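Local coordinates for putative P450-like enzyme (Streptomyces himastatinicus ATCC 53653, PDB 5Z9J), which binds heme b and probably acts as a cytochrome P450-type monooxygenase, inserting oxygen from molecular oxygen into its substrate, at residues A[40-45]-A[318-323]. Sequence-based numbering, arbitrary orientation.
Sequences GYPESA and DERQFE
Y41 and Q321 form the tight part of this contact. CG of Q321 sits over the centre of the Y41 ring, 3.4 Å from the centroid, a CH-pi contact. The Q321 chain bends at chi2 (59°), and its amide lies flat over CE2, with CD 3.4 Å from Y41 CE2. The edge of F322 points to the face of Y41 in an offset edge-to-face pair, planes at 83°. CG of Y41 is anti to its backbone N (chi1 178°), which carries the ring to Q321 and F322. Its hydroxyl hydrogen-bonds to A336 O, and L338 and A315 also touch this buried side chain. An alanine here would probably open a gap beside Q321 and F322 and leave A336 O without this partner.

The more exposed side is polar. R320 grips E43 end-on in a salt bridge: NH2 lies 2.9 Å from E43 OE1 and NH1 2.8 Å from E43 OE2, the carboxylate and guanidinium planes nearly coplanar. P42 CD covers one guanidinium face, 3.2 Å from R320 NH2. R320 also forms a salt bridge with D318, so E43, R320 and D318 make a network. D318 OD1 accepts from R320 N in an Asx turn. D318 OD2 takes the Y41 N-H on its anti lone pair, 2.9 Å away and almost straight. The contact thus ties the start of helix 41-48 to the loop after helix 312-315 in this cytochrome P450 fold. R320 probably offsets the two nearby carboxylates, which likely favours their charged forms.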
ATOM      1  N   GLY A  40      10.373 -17.159   0.181  1.00 32.24           N
ATOM      2  CA  GLY A  40      11.466 -17.131  -0.780  1.00 36.99           C
ATOM      3  C   GLY A  40      11.153 -16.200  -1.933  1.00 36.64           C
ATOM      4  O   GLY A  40       9.965 -15.948  -2.234  1.00 36.24           O
ATOM      5  N   TYR A  41      12.184 -15.598  -2.520  1.00 35.38           N
ATOM      6  CA  TYR A  41      11.918 -14.649  -3.625  1.00 34.97           C
ATOM      7  C   TYR A  41      11.488 -15.375  -4.915  1.00 35.08           C
ATOM      8  O   TYR A  41      10.430 -15.040  -5.469  1.00 34.36           O
ATOM      9  CB  TYR A  41      13.114 -13.710  -3.871  1.00 32.71           C
ATOM     10  CG  TYR A  41      12.965 -12.718  -5.018  1.00 35.54           C
ATOM     11  CD1 TYR A  41      12.547 -11.375  -4.812  1.00 37.00           C
ATOM     12  CD2 TYR A  41      13.244 -13.112  -6.317  1.00 36.92           C
ATOM     13  CE1 TYR A  41      12.446 -10.482  -5.900  1.00 30.64           C
ATOM     14  CE2 TYR A  41      13.130 -12.242  -7.378  1.00 37.70           C
ATOM     15  CZ  TYR A  41      12.727 -10.943  -7.166  1.00 36.55           C
ATOM     16  OH  TYR A  41      12.639 -10.135  -8.266  1.00 38.27           O
ATOM     17  N   PRO A  42      12.268 -16.364  -5.399  1.00 35.16           N
ATOM     18  CA  PRO A  42      11.832 -16.965  -6.667  1.00 36.14           C
ATOM     19  C   PRO A  42      10.445 -17.619  -6.575  1.00 35.46           C
ATOM     20  O   PRO A  42       9.710 -17.624  -7.549  1.00 35.86           O
ATOM     21  CB  PRO A  42      12.933 -18.042  -6.970  1.00 38.73           C
ATOM     22  CG  PRO A  42      13.555 -18.316  -5.668  1.00 38.73           C
ATOM     23  CD  PRO A  42      13.454 -17.031  -4.844  1.00 36.76           C
ATOM     24  N   GLU A  43      10.109 -18.178  -5.424  1.00 35.05           N
ATOM     25  CA  GLU A  43       8.812 -18.819  -5.222  1.00 36.48           C
ATOM     26  C   GLU A  43       7.681 -17.770  -5.202  1.00 36.15           C
ATOM     27  O   GLU A  43       6.631 -17.956  -5.818  1.00 32.43           O
ATOM     28  CB  GLU A  43       8.798 -19.646  -3.923  1.00 34.81           C
ATOM     29  CG  GLU A  43       9.818 -20.828  -3.910  1.00 46.53           C
ATOM     30  CD  GLU A  43      11.218 -20.343  -3.509  1.00 44.95           C
ATOM     31  OE1 GLU A  43      11.317 -19.170  -3.060  1.00 42.51           O
ATOM     32  OE2 GLU A  43      12.195 -21.117  -3.619  1.00 45.11           O
ATOM     33  N   SER A  44       7.901 -16.687  -4.466  1.00 35.49           N
ATOM     34  CA  SER A  44       6.916 -15.598  -4.378  1.00 33.83           C
ATOM     35  C   SER A  44       6.606 -14.992  -5.740  1.00 34.91           C
ATOM     36  O   SER A  44       5.441 -14.820  -6.119  1.00 35.23           O
ATOM     37  CB  SER A  44       7.436 -14.483  -3.451  1.00 33.23           C
ATOM     38  OG  SER A  44       7.513 -14.900  -2.097  1.00 34.52           O
ATOM     39  N   ALA A  45       7.670 -14.640  -6.455  1.00 30.41           N
ATOM     40  CA  ALA A  45       7.594 -14.057  -7.789  1.00 38.05           C
ATOM     41  C   ALA A  45       6.795 -14.964  -8.720  1.00 35.06           C
ATOM     42  O   ALA A  45       5.906 -14.506  -9.444  1.00 34.06           O
ATOM     43  CB  ALA A  45       9.003 -13.820  -8.348  1.00 42.80           C
ATOM     44  N   ASP A 318      15.764 -11.939   0.419  1.00 36.24           N
ATOM     45  CA  ASP A 318      16.247 -13.262   0.007  1.00 37.49           C
ATOM     46  C   ASP A 318      17.607 -13.117  -0.645  1.00 42.14           C
ATOM     47  O   ASP A 318      17.748 -12.428  -1.647  1.00 44.98           O
ATOM     48  CB  ASP A 318      15.247 -13.998  -0.919  1.00 34.68           C
ATOM     49  CG  ASP A 318      15.653 -15.474  -1.188  1.00 37.40           C
ATOM     50  OD1 ASP A 318      16.828 -15.834  -0.952  1.00 40.76           O
ATOM     51  OD2 ASP A 318      14.809 -16.291  -1.593  1.00 36.77           O
ATOM     52  N   GLU A 319      18.604 -13.736  -0.016  1.00 42.11           N
ATOM     53  CA  GLU A 319      19.991 -13.681  -0.460  1.00 45.20           C
ATOM     54  C   GLU A 319      20.235 -14.426  -1.794  1.00 46.14           C
ATOM     55  O   GLU A 319      21.264 -14.212  -2.421  1.00 48.56           O
ATOM     56  CB  GLU A 319      20.901 -14.237   0.632  1.00 48.37           C
ATOM     57  CG  GLU A 319      20.670 -15.711   0.863  1.00 52.19           C
ATOM     58  CD  GLU A 319      21.440 -16.282   2.050  1.00 57.83           C
ATOM     59  OE1 GLU A 319      22.365 -15.619   2.590  1.00 59.69           O
ATOM     60  OE2 GLU A 319      21.156 -17.457   2.391  1.00 60.44           O
ATOM     61  N   ARG A 320      19.311 -15.306  -2.206  1.00 44.49           N
ATOM     62  CA  ARG A 320      19.364 -15.944  -3.528  1.00 43.47           C
ATOM     63  C   ARG A 320      19.048 -14.894  -4.623  1.00 44.27           C
ATOM     64  O   ARG A 320      19.360 -15.105  -5.804  1.00 46.78           O
ATOM     65  CB  ARG A 320      18.370 -17.109  -3.631  1.00 41.09           C
ATOM     66  CG  ARG A 320      18.662 -18.342  -2.751  1.00 42.54           C
ATOM     67  CD  ARG A 320      17.530 -19.393  -2.843  1.00 41.95           C
ATOM     68  NE  ARG A 320      16.272 -18.788  -2.352  1.00 40.27           N
ATOM     69  CZ  ARG A 320      15.048 -19.297  -2.529  1.00 41.48           C
ATOM     70  NH1 ARG A 320      14.878 -20.470  -3.140  1.00 39.45           N
ATOM     71  NH2 ARG A 320      13.967 -18.621  -2.074  1.00 36.30           N
ATOM     72  N   GLN A 321      18.428 -13.772  -4.241  1.00 40.69           N
ATOM     73  CA  GLN A 321      18.076 -12.751  -5.228  1.00 36.90           C
ATOM     74  C   GLN A 321      18.921 -11.490  -5.066  1.00 34.55           C
ATOM     75  O   GLN A 321      19.290 -10.857  -6.049  1.00 34.68           O
ATOM     76  CB  GLN A 321      16.584 -12.418  -5.161  1.00 38.33           C
ATOM     77  CG  GLN A 321      16.140 -11.246  -6.060  1.00 38.81           C
ATOM     78  CD  GLN A 321      16.440 -11.508  -7.564  1.00 40.16           C
ATOM     79  OE1 GLN A 321      16.621 -12.654  -7.987  1.00 39.18           O
ATOM     80  NE2 GLN A 321      16.424 -10.444  -8.368  1.00 40.73           N
ATOM     81  N   PHE A 322      19.202 -11.089  -3.835  1.00 34.17           N
ATOM     82  CA  PHE A 322      19.978  -9.863  -3.609  1.00 36.07           C
ATOM     83  C   PHE A 322      21.297 -10.115  -2.908  1.00 38.25           C
ATOM     84  O   PHE A 322      21.334 -10.842  -1.941  1.00 38.10           O
ATOM     85  CB  PHE A 322      19.184  -8.867  -2.795  1.00 35.18           C
ATOM     86  CG  PHE A 322      17.814  -8.629  -3.343  1.00 33.44           C
ATOM     87  CD1 PHE A 322      17.621  -7.746  -4.380  1.00 33.80           C
ATOM     88  CD2 PHE A 322      16.730  -9.338  -2.840  1.00 32.97           C
ATOM     89  CE1 PHE A 322      16.322  -7.533  -4.895  1.00 32.65           C
ATOM     90  CE2 PHE A 322      15.431  -9.145  -3.347  1.00 31.02           C
ATOM     91  CZ  PHE A 322      15.247  -8.265  -4.379  1.00 31.25           C
ATOM     92  N   GLU A 323      22.368  -9.499  -3.387  1.00 42.78           N
ATOM     93  CA  GLU A 323      23.630  -9.525  -2.650  1.00 48.79           C
ATOM     94  C   GLU A 323      23.473  -8.692  -1.380  1.00 44.24           C
ATOM     95  O   GLU A 323      22.907  -7.569  -1.432  1.00 41.58           O
ATOM     96  CB  GLU A 323      24.766  -8.954  -3.504  1.00 57.95           C
ATOM     97  CG  GLU A 323      26.108  -8.745  -2.787  1.00 65.43           C
ATOM     98  CD  GLU A 323      26.863 -10.040  -2.469  1.00 74.72           C
ATOM     99  OE1 GLU A 323      26.436 -11.129  -2.912  1.00 78.65           O
ATOM    100  OE2 GLU A 323      27.906  -9.959  -1.783  1.00 79.99           O
TER